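Local coordinates for protein nickel-dependent hydrogenase large subunit (Allochromatium vinosum, PDB 3MYR) that forms the nickel-iron subunit of a heterodimeric membrane-bound hydrogenase, which oxidises molecular hydrogen and passes the electrons to an acceptor, at residues R18-M23 and K365-S370; D49-W54 and T466-S471. All coordinates share one frame; numbering follows the deposited sequence.

In both interactions an arginine, held by an acidic residue two positions away in its own segment, meets a loop from far along the chain, 342 residues on in interaction 1 and 412 in interaction 2. In 18-23 with 365-370 the shared carboxylate bonds the loop backbone; in 49-54 with 466-471 the arginine itself meets a tryptophan face and a proline. The two lie on separate parts of the subunit, their centres 44 Å apart and their nearest atoms about 26 Å apart. Neither belongs to the nickel-iron or magnesium site, and both have residues touching the small subunit, Arg18 in interaction 1 and four residues in the segments of interaction 2.

Interaction 1: residues R18-M23 and K365-S370; sequences RIEAQM and KQLDVS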
ATOM      1  N   ARG B  18       2.704 -11.898 -11.823  1.00 21.88           N
ATOM      2  CA  ARG B  18       2.388 -12.974 -12.764  1.00 21.61           C
ATOM      3  C   ARG B  18       2.703 -14.301 -12.002  1.00 23.49           C
ATOM      4  O   ARG B  18       3.760 -14.387 -11.329  1.00 22.64           O
ATOM      5  CB  ARG B  18       3.273 -12.843 -14.037  1.00 21.37           C
ATOM      6  CG  ARG B  18       3.397 -14.167 -14.882  1.00 22.83           C
ATOM      7  CD  ARG B  18       4.279 -13.869 -16.076  1.00 23.71           C
ATOM      8  NE  ARG B  18       4.158 -14.857 -17.151  1.00 28.24           N
ATOM      9  CZ  ARG B  18       3.499 -14.688 -18.294  1.00 26.33           C
ATOM     10  NH1 ARG B  18       2.862 -13.538 -18.535  1.00 21.95           N
ATOM     11  NH2 ARG B  18       3.522 -15.664 -19.220  1.00 24.95           N
ATOM     12  N   ILE B  19       1.773 -15.260 -12.034  1.00 22.04           N
ATOM     13  CA  ILE B  19       2.021 -16.625 -11.552  1.00 23.18           C
ATOM     14  C   ILE B  19       2.036 -17.577 -12.734  1.00 25.48           C
ATOM     15  O   ILE B  19       1.131 -17.504 -13.601  1.00 25.14           O
ATOM     16  CB  ILE B  19       0.907 -17.081 -10.564  1.00 24.78           C
ATOM     17  CG1 ILE B  19       0.825 -16.128  -9.351  1.00 24.52           C
ATOM     18  CG2 ILE B  19       1.133 -18.559 -10.113  1.00 25.03           C
ATOM     19  CD1 ILE B  19       2.027 -16.206  -8.457  1.00 23.29           C
ATOM     20  N   GLU B  20       3.068 -18.451 -12.801  1.00 23.93           N
ATOM     21  CA  GLU B  20       3.048 -19.575 -13.741  1.00 25.50           C
ATOM     22  C   GLU B  20       3.050 -20.850 -12.916  1.00 27.25           C
ATOM     23  O   GLU B  20       3.671 -20.897 -11.841  1.00 27.01           O
ATOM     24  CB  GLU B  20       4.246 -19.489 -14.695  1.00 25.64           C
ATOM     25  CG  GLU B  20       4.097 -18.245 -15.609  1.00 26.65           C
ATOM     26  CD  GLU B  20       5.112 -18.200 -16.775  1.00 35.94           C
ATOM     27  OE1 GLU B  20       5.116 -17.209 -17.572  1.00 32.15           O
ATOM     28  OE2 GLU B  20       5.901 -19.151 -16.885  1.00 31.14           O
ATOM     29  N   ALA B  21       2.298 -21.856 -13.365  1.00 27.06           N
ATOM     30  CA  ALA B  21       2.186 -23.108 -12.625  1.00 26.99           C
ATOM     31  C   ALA B  21       2.364 -24.292 -13.602  1.00 28.92           C
ATOM     32  O   ALA B  21       1.685 -24.375 -14.647  1.00 28.19           O
ATOM     33  CB  ALA B  21       0.832 -23.192 -11.943  1.00 25.90           C
ATOM     34  N   GLN B  22       3.286 -25.190 -13.262  1.00 29.12           N
ATOM     35  CA  GLN B  22       3.422 -26.440 -13.984  1.00 30.70           C
ATOM     36  C   GLN B  22       2.442 -27.413 -13.344  1.00 30.56           C
ATOM     37  O   GLN B  22       2.543 -27.708 -12.128  1.00 30.33           O
ATOM     38  CB  GLN B  22       4.861 -26.954 -13.902  1.00 31.89           C
ATOM     39  CG  GLN B  22       5.076 -28.343 -14.613  1.00 36.04           C
ATOM     40  CD  GLN B  22       4.727 -28.295 -16.109  1.00 43.59           C
ATOM     41  OE1 GLN B  22       3.847 -29.033 -16.573  1.00 44.95           O
ATOM     42  NE2 GLN B  22       5.350 -27.376 -16.849  1.00 36.47           N
ATOM     43  N   MET B  23       1.465 -27.843 -14.132  1.00 30.50           N
ATOM     44  CA  MET B  23       0.400 -28.690 -13.658  1.00 33.19           C
ATOM     45  C   MET B  23       0.797 -30.147 -13.837  1.00 36.76           C
ATOM     46  O   MET B  23       1.413 -30.495 -14.858  1.00 36.59           O
ATOM     47  CB  MET B  23      -0.891 -28.435 -14.454  1.00 33.00           C
ATOM     48  CG  MET B  23      -1.459 -26.997 -14.336  1.00 34.47           C
ATOM     49  SD  MET B  23      -1.547 -26.442 -12.588  1.00 35.87           S
ATOM     50  CE  MET B  23      -2.952 -27.398 -12.000  1.00 33.14           C
ATOM     51  N   LYS B 365       4.419 -15.279 -24.067  1.00 30.10           N
ATOM     52  CA  LYS B 365       3.383 -16.113 -23.451  1.00 32.36           C
ATOM     53  C   LYS B 365       3.927 -16.888 -22.240  1.00 31.58           C
ATOM     54  O   LYS B 365       3.153 -17.350 -21.414  1.00 32.45           O
ATOM     55  CB  LYS B 365       2.787 -17.123 -24.483  1.00 34.59           C
ATOM     56  CG  LYS B 365       2.242 -16.506 -25.778  1.00 41.30           C
ATOM     57  CD  LYS B 365       1.152 -15.451 -25.482  1.00 54.73           C
ATOM     58  CE  LYS B 365      -0.276 -16.034 -25.692  1.00 64.99           C
ATOM     59  NZ  LYS B 365      -1.391 -15.191 -25.079  1.00 67.08           N
ATOM     60  N   GLN B 366       5.239 -17.059 -22.154  1.00 30.41           N
ATOM     61  CA  GLN B 366       5.855 -17.828 -21.052  1.00 31.92           C
ATOM     62  C   GLN B 366       7.124 -17.140 -20.582  1.00 31.05           C
ATOM     63  O   GLN B 366       7.952 -16.782 -21.401  1.00 30.12           O
ATOM     64  CB  GLN B 366       6.331 -19.208 -21.525  1.00 31.29           C
ATOM     65  CG  GLN B 366       5.240 -20.148 -21.926  1.00 38.93           C
ATOM     66  CD  GLN B 366       4.915 -21.135 -20.802  1.00 45.50           C
ATOM     67  OE1 GLN B 366       5.805 -21.954 -20.370  1.00 56.47           O
ATOM     68  NE2 GLN B 366       3.654 -21.103 -20.351  1.00 41.11           N
ATOM     69  N   LEU B 367       7.341 -17.079 -19.276  1.00 29.54           N
ATOM     70  CA  LEU B 367       8.678 -16.754 -18.780  1.00 30.64           C
ATOM     71  C   LEU B 367       9.714 -17.824 -19.144  1.00 31.80           C
ATOM     72  O   LEU B 367       9.379 -18.961 -19.434  1.00 33.10           O
ATOM     73  CB  LEU B 367       8.651 -16.624 -17.277  1.00 28.04           C
ATOM     74  CG  LEU B 367       7.845 -15.384 -16.840  1.00 34.82           C
ATOM     75  CD1 LEU B 367       7.213 -15.633 -15.446  1.00 36.40           C
ATOM     76  CD2 LEU B 367       8.610 -14.114 -16.845  1.00 28.77           C
ATOM     77  N   ASP B 368      10.985 -17.481 -19.054  1.00 31.57           N
ATOM     78  CA  ASP B 368      11.988 -18.507 -19.050  1.00 33.02           C
ATOM     79  C   ASP B 368      12.509 -18.538 -17.600  1.00 32.80           C
ATOM     80  O   ASP B 368      13.162 -17.617 -17.120  1.00 31.93           O
ATOM     81  CB  ASP B 368      13.078 -18.135 -20.076  1.00 33.52           C
ATOM     82  CG  ASP B 368      14.290 -19.092 -20.063  1.00 37.33           C
ATOM     83  OD1 ASP B 368      14.536 -19.881 -19.122  1.00 40.60           O
ATOM     84  OD2 ASP B 368      15.024 -19.018 -21.031  1.00 41.79           O
ATOM     85  N   VAL B 369      12.311 -19.665 -16.958  1.00 31.33           N
ATOM     86  CA  VAL B 369      12.470 -19.792 -15.551  1.00 31.21           C
ATOM     87  C   VAL B 369      13.845 -20.463 -15.259  1.00 31.74           C
ATOM     88  O   VAL B 369      14.220 -20.648 -14.106  1.00 31.79           O
ATOM     89  CB  VAL B 369      11.211 -20.582 -15.130  1.00 31.98           C
ATOM     90  CG1 VAL B 369      11.321 -22.122 -14.954  1.00 34.68           C
ATOM     91  CG2 VAL B 369      10.119 -19.794 -14.588  1.00 31.10           C
ATOM     92  N   SER B 370      14.649 -20.703 -16.294  1.00 31.74           N
ATOM     93  CA  SER B 370      15.935 -21.347 -16.072  1.00 33.98           C
ATOM     94  C   SER B 370      16.905 -20.342 -15.494  1.00 34.45           C
ATOM     95  O   SER B 370      17.803 -20.748 -14.801  1.00 34.65           O
ATOM     96  CB  SER B 370      16.518 -21.958 -17.360  1.00 36.10           C
ATOM     97  OG  SER B 370      16.877 -20.923 -18.250  1.00 37.64           O
TER
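Glu20 points its carboxylate at the backbone of Leu367, and OE1 accepts the N-H of that residue through its syn lone pair, at 2.8 Å from Leu367 N and with an angle of 167° at the hydrogen. Arg18 grips the same oxygen side-on in a salt bridge, both N-H groups bonding to it from its anti side: NE lies 2.6 Å and NH2 2.8 Å from Glu20 OE1, and the oxygen sits almost exactly in the guanidinium plane. Three N-H groups thus converge on one oxygen, which would be expected to favour the charged carboxylate. With CG anti to its backbone N (chi1 160°) and an extended chain from CG to NE, Arg18 runs past Leu367 in the opposite direction, its CD 3.5 Å from Leu367 CD1. Leu367 lies obliquely across Glu20, its CG 3.4 Å from Glu20 OE1, placing a leucine branch beside the shared oxygen. At the edge of the guanidinium, near its plane, Lys365 O approaches Arg18 NH2 to 2.8 Å. Outside the two segments, salt bridges join Arg18 to Asp8 and Glu20 to Arg4. An alanine in place of Glu20 would probably leave the Leu367 N-H and Arg18 NE without their shared acceptor, and Arg4 without its carboxylate mate, with the Arg18 head less firmly held. The contact lays the loop preceding strand 378-381 over strand 17-24, the middle of a three-stranded antiparallel sheet, between strands 5-7 and 27-35, with Val6 against Glu20 and Gln366 and Ser34 against Leu367.

Interaction 2: residues D49-W54 and T466-S471; sequences DPRDAW and TLWEPS
In Arg51 chi3 (-59°) turns NE out of the line of an otherwise extended chain, while Trp468 holds CG anti to its backbone N; the two side chains cross at about a right angle. Arg51 CD lies over the six-membered ring of Trp468 as a CH-pi contact, 3.8 Å from the ring centroid. The guanidinium stands over the five-membered ring in a cation-pi interaction, its plane turned 58° from that of the indole. NH1 lies above the same face, offset toward the rim, and also makes a weak hydrogen bond of 2.9 Å to Trp468 O, with a bent angle of 120°. Pro470 CD sits over the centre of one guanidinium face, 3.6 Å from Arg51 CZ. Asp49 opens an Asx turn on the approach to helix 53-58, its OD1 accepting the Arg51 N-H; here the loop between helix 426-456 and strand 476-485 meets that approach beside the small subunit. The same carboxylate holds the guanidinium side-on in a salt bridge: Arg51 NE bonds Asp49 OD1 at 3.2 Å and Arg51 NH2 bonds Asp49 OD2 at 2.9 Å. Both oxygens lie in the guanidinium plane, although the carboxylate is tilted against it; a grip at two points is likely to limit rotation of the head. A water at the guanidinium edge accepts from NH1 and donates to Glu469 OE1, linking the two charges. Tyr262 and Phe203 of the small subunit meet the Trp468 ring edge-to-face, and Tyr262 of that subunit also packs on Arg51.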
ATOM      1  N   ASP B  49      20.118  13.676   0.180  1.00 23.81           N
ATOM      2  CA  ASP B  49      20.141  13.947   1.600  1.00 22.36           C
ATOM      3  C   ASP B  49      19.371  12.874   2.385  1.00 21.72           C
ATOM      4  O   ASP B  49      18.210  12.644   2.095  1.00 24.15           O
ATOM      5  CB  ASP B  49      19.516  15.301   1.871  1.00 20.88           C
ATOM      6  CG  ASP B  49      19.826  15.814   3.319  1.00 25.86           C
ATOM      7  OD1 ASP B  49      19.643  15.068   4.324  1.00 21.05           O
ATOM      8  OD2 ASP B  49      20.363  16.929   3.436  1.00 32.57           O
ATOM      9  N   PRO B  50      20.007  12.186   3.360  1.00 21.94           N
ATOM     10  CA  PRO B  50      19.319  11.161   4.206  1.00 20.55           C
ATOM     11  C   PRO B  50      18.079  11.711   4.885  1.00 20.11           C
ATOM     12  O   PRO B  50      17.143  10.923   5.124  1.00 21.00           O
ATOM     13  CB  PRO B  50      20.348  10.856   5.326  1.00 21.19           C
ATOM     14  CG  PRO B  50      21.719  11.046   4.520  1.00 21.17           C
ATOM     15  CD  PRO B  50      21.448  12.309   3.710  1.00 21.91           C
ATOM     16  N   ARG B  51      18.019  13.013   5.170  1.00 19.32           N
ATOM     17  CA  ARG B  51      16.788  13.533   5.819  1.00 20.00           C
ATOM     18  C   ARG B  51      15.623  13.480   4.811  1.00 20.16           C
ATOM     19  O   ARG B  51      14.476  13.487   5.246  1.00 19.77           O
ATOM     20  CB  ARG B  51      16.978  14.948   6.351  1.00 20.18           C
ATOM     21  CG  ARG B  51      18.003  14.930   7.524  1.00 20.35           C
ATOM     22  CD  ARG B  51      18.369  16.347   7.855  1.00 19.60           C
ATOM     23  NE  ARG B  51      18.948  17.028   6.714  1.00 21.31           N
ATOM     24  CZ  ARG B  51      19.095  18.357   6.617  1.00 24.31           C
ATOM     25  NH1 ARG B  51      18.805  19.152   7.650  1.00 20.30           N
ATOM     26  NH2 ARG B  51      19.649  18.877   5.528  1.00 20.60           N
ATOM     27  N   ASP B  52      15.921  13.523   3.503  1.00 18.52           N
ATOM     28  CA  ASP B  52      14.834  13.489   2.463  1.00 20.37           C
ATOM     29  C   ASP B  52      14.398  12.046   2.126  1.00 20.71           C
ATOM     30  O   ASP B  52      13.386  11.877   1.439  1.00 20.74           O
ATOM     31  CB  ASP B  52      15.321  14.068   1.110  1.00 21.64           C
ATOM     32  CG  ASP B  52      15.663  15.575   1.150  1.00 26.04           C
ATOM     33  OD1 ASP B  52      15.588  16.178   2.228  1.00 24.82           O
ATOM     34  OD2 ASP B  52      16.032  16.139   0.070  1.00 29.11           O
ATOM     35  N   ALA B  53      15.223  11.031   2.442  1.00 19.87           N
ATOM     36  CA  ALA B  53      14.946   9.678   1.973  1.00 20.73           C
ATOM     37  C   ALA B  53      13.476   9.236   2.240  1.00 18.65           C
ATOM     38  O   ALA B  53      12.842   8.654   1.362  1.00 19.62           O
ATOM     39  CB  ALA B  53      15.953   8.673   2.544  1.00 20.69           C
ATOM     40  N   TRP B  54      12.941   9.541   3.417  1.00 18.58           N
ATOM     41  CA  TRP B  54      11.654   9.020   3.799  1.00 16.99           C
ATOM     42  C   TRP B  54      10.613   9.390   2.771  1.00 17.90           C
ATOM     43  O   TRP B  54       9.701   8.589   2.532  1.00 16.43           O
ATOM     44  CB  TRP B  54      11.183   9.419   5.193  1.00 14.24           C
ATOM     45  CG  TRP B  54      10.848  10.886   5.241  1.00 20.01           C
ATOM     46  CD1 TRP B  54      11.697  11.912   5.625  1.00 20.12           C
ATOM     47  CD2 TRP B  54       9.616  11.516   4.879  1.00 17.50           C
ATOM     48  NE1 TRP B  54      11.072  13.111   5.503  1.00 17.92           N
ATOM     49  CE2 TRP B  54       9.803  12.921   5.054  1.00 18.60           C
ATOM     50  CE3 TRP B  54       8.386  11.047   4.353  1.00 18.11           C
ATOM     51  CZ2 TRP B  54       8.789  13.878   4.759  1.00 19.28           C
ATOM     52  CZ3 TRP B  54       7.361  12.017   4.053  1.00 16.34           C
ATOM     53  CH2 TRP B  54       7.584  13.396   4.241  1.00 18.41           C
ATOM     54  N   THR B 466      18.711  17.930  17.799  1.00 28.45           N
ATOM     55  CA  THR B 466      20.147  18.104  18.093  1.00 29.31           C
ATOM     56  C   THR B 466      21.065  17.672  16.891  1.00 29.46           C
ATOM     57  O   THR B 466      22.076  18.332  16.581  1.00 26.72           O
ATOM     58  CB  THR B 466      20.583  17.572  19.543  1.00 32.66           C
ATOM     59  OG1 THR B 466      21.505  16.501  19.414  1.00 41.60           O
ATOM     60  CG2 THR B 466      19.449  17.186  20.505  1.00 26.51           C
ATOM     61  N   LEU B 467      20.660  16.642  16.143  1.00 27.01           N
ATOM     62  CA  LEU B 467      21.472  16.181  15.005  1.00 28.29           C
ATOM     63  C   LEU B 467      20.777  16.480  13.652  1.00 28.23           C
ATOM     64  O   LEU B 467      21.037  15.817  12.638  1.00 28.19           O
ATOM     65  CB  LEU B 467      21.844  14.683  15.104  1.00 27.48           C
ATOM     66  CG  LEU B 467      22.750  14.323  16.314  1.00 33.85           C
ATOM     67  CD1 LEU B 467      23.055  12.861  16.422  1.00 36.46           C
ATOM     68  CD2 LEU B 467      24.053  15.150  16.435  1.00 34.42           C
ATOM     69  N   TRP B 468      19.933  17.501  13.632  1.00 27.58           N
ATOM     70  CA  TRP B 468      19.228  17.888  12.391  1.00 26.23           C
ATOM     71  C   TRP B 468      20.174  18.376  11.283  1.00 27.83           C
ATOM     72  O   TRP B 468      19.959  18.074  10.122  1.00 28.10           O
ATOM     73  CB  TRP B 468      18.171  18.955  12.696  1.00 25.95           C
ATOM     74  CG  TRP B 468      17.445  19.416  11.467  1.00 24.50           C
ATOM     75  CD1 TRP B 468      17.565  20.635  10.828  1.00 24.01           C
ATOM     76  CD2 TRP B 468      16.508  18.624  10.677  1.00 17.22           C
ATOM     77  NE1 TRP B 468      16.735  20.631   9.699  1.00 21.35           N
ATOM     78  CE2 TRP B 468      16.078  19.422   9.610  1.00 21.09           C
ATOM     79  CE3 TRP B 468      16.016  17.303  10.782  1.00 21.33           C
ATOM     80  CZ2 TRP B 468      15.180  18.944   8.621  1.00 18.59           C
ATOM     81  CZ3 TRP B 468      15.073  16.829   9.801  1.00 18.52           C
ATOM     82  CH2 TRP B 468      14.692  17.650   8.752  1.00 18.33           C
ATOM     83  N   GLU B 469      21.231  19.120  11.628  1.00 27.05           N
ATOM     84  CA  GLU B 469      22.139  19.659  10.629  1.00 26.91           C
ATOM     85  C   GLU B 469      23.204  18.625  10.218  1.00 27.27           C
ATOM     86  O   GLU B 469      23.845  18.023  11.103  1.00 26.95           O
ATOM     87  CB  GLU B 469      22.851  20.917  11.192  1.00 29.70           C
ATOM     88  CG  GLU B 469      21.925  22.106  11.552  1.00 31.04           C
ATOM     89  CD  GLU B 469      21.181  22.660  10.312  1.00 43.30           C
ATOM     90  OE1 GLU B 469      21.752  22.545   9.179  1.00 45.16           O
ATOM     91  OE2 GLU B 469      20.045  23.220  10.489  1.00 41.88           O
ATOM     92  N   PRO B 470      23.394  18.394   8.885  1.00 27.21           N
ATOM     93  CA  PRO B 470      24.404  17.455   8.398  1.00 28.47           C
ATOM     94  C   PRO B 470      25.832  17.711   8.956  1.00 30.01           C
ATOM     95  O   PRO B 470      26.622  16.797   9.051  1.00 29.89           O
ATOM     96  CB  PRO B 470      24.410  17.711   6.878  1.00 28.79           C
ATOM     97  CG  PRO B 470      23.003  18.105   6.555  1.00 28.81           C
ATOM     98  CD  PRO B 470      22.472  18.839   7.802  1.00 26.52           C
ATOM     99  N   SER B 471      26.168  18.960   9.267  1.00 29.75           N
ATOM    100  CA  SER B 471      27.476  19.272   9.791  1.00 31.81           C
ATOM    101  C   SER B 471      27.638  18.674  11.212  1.00 31.86           C
ATOM    102  O   SER B 471      28.730  18.625  11.722  1.00 31.58           O
ATOM    103  CB  SER B 471      27.689  20.805   9.786  1.00 32.18           C
ATOM    104  OG  SER B 471      26.754  21.427  10.653  1.00 34.27           O
TER
HETATM  105  O   HOH W   1      19.635  21.922   7.350  1.00 34.48           O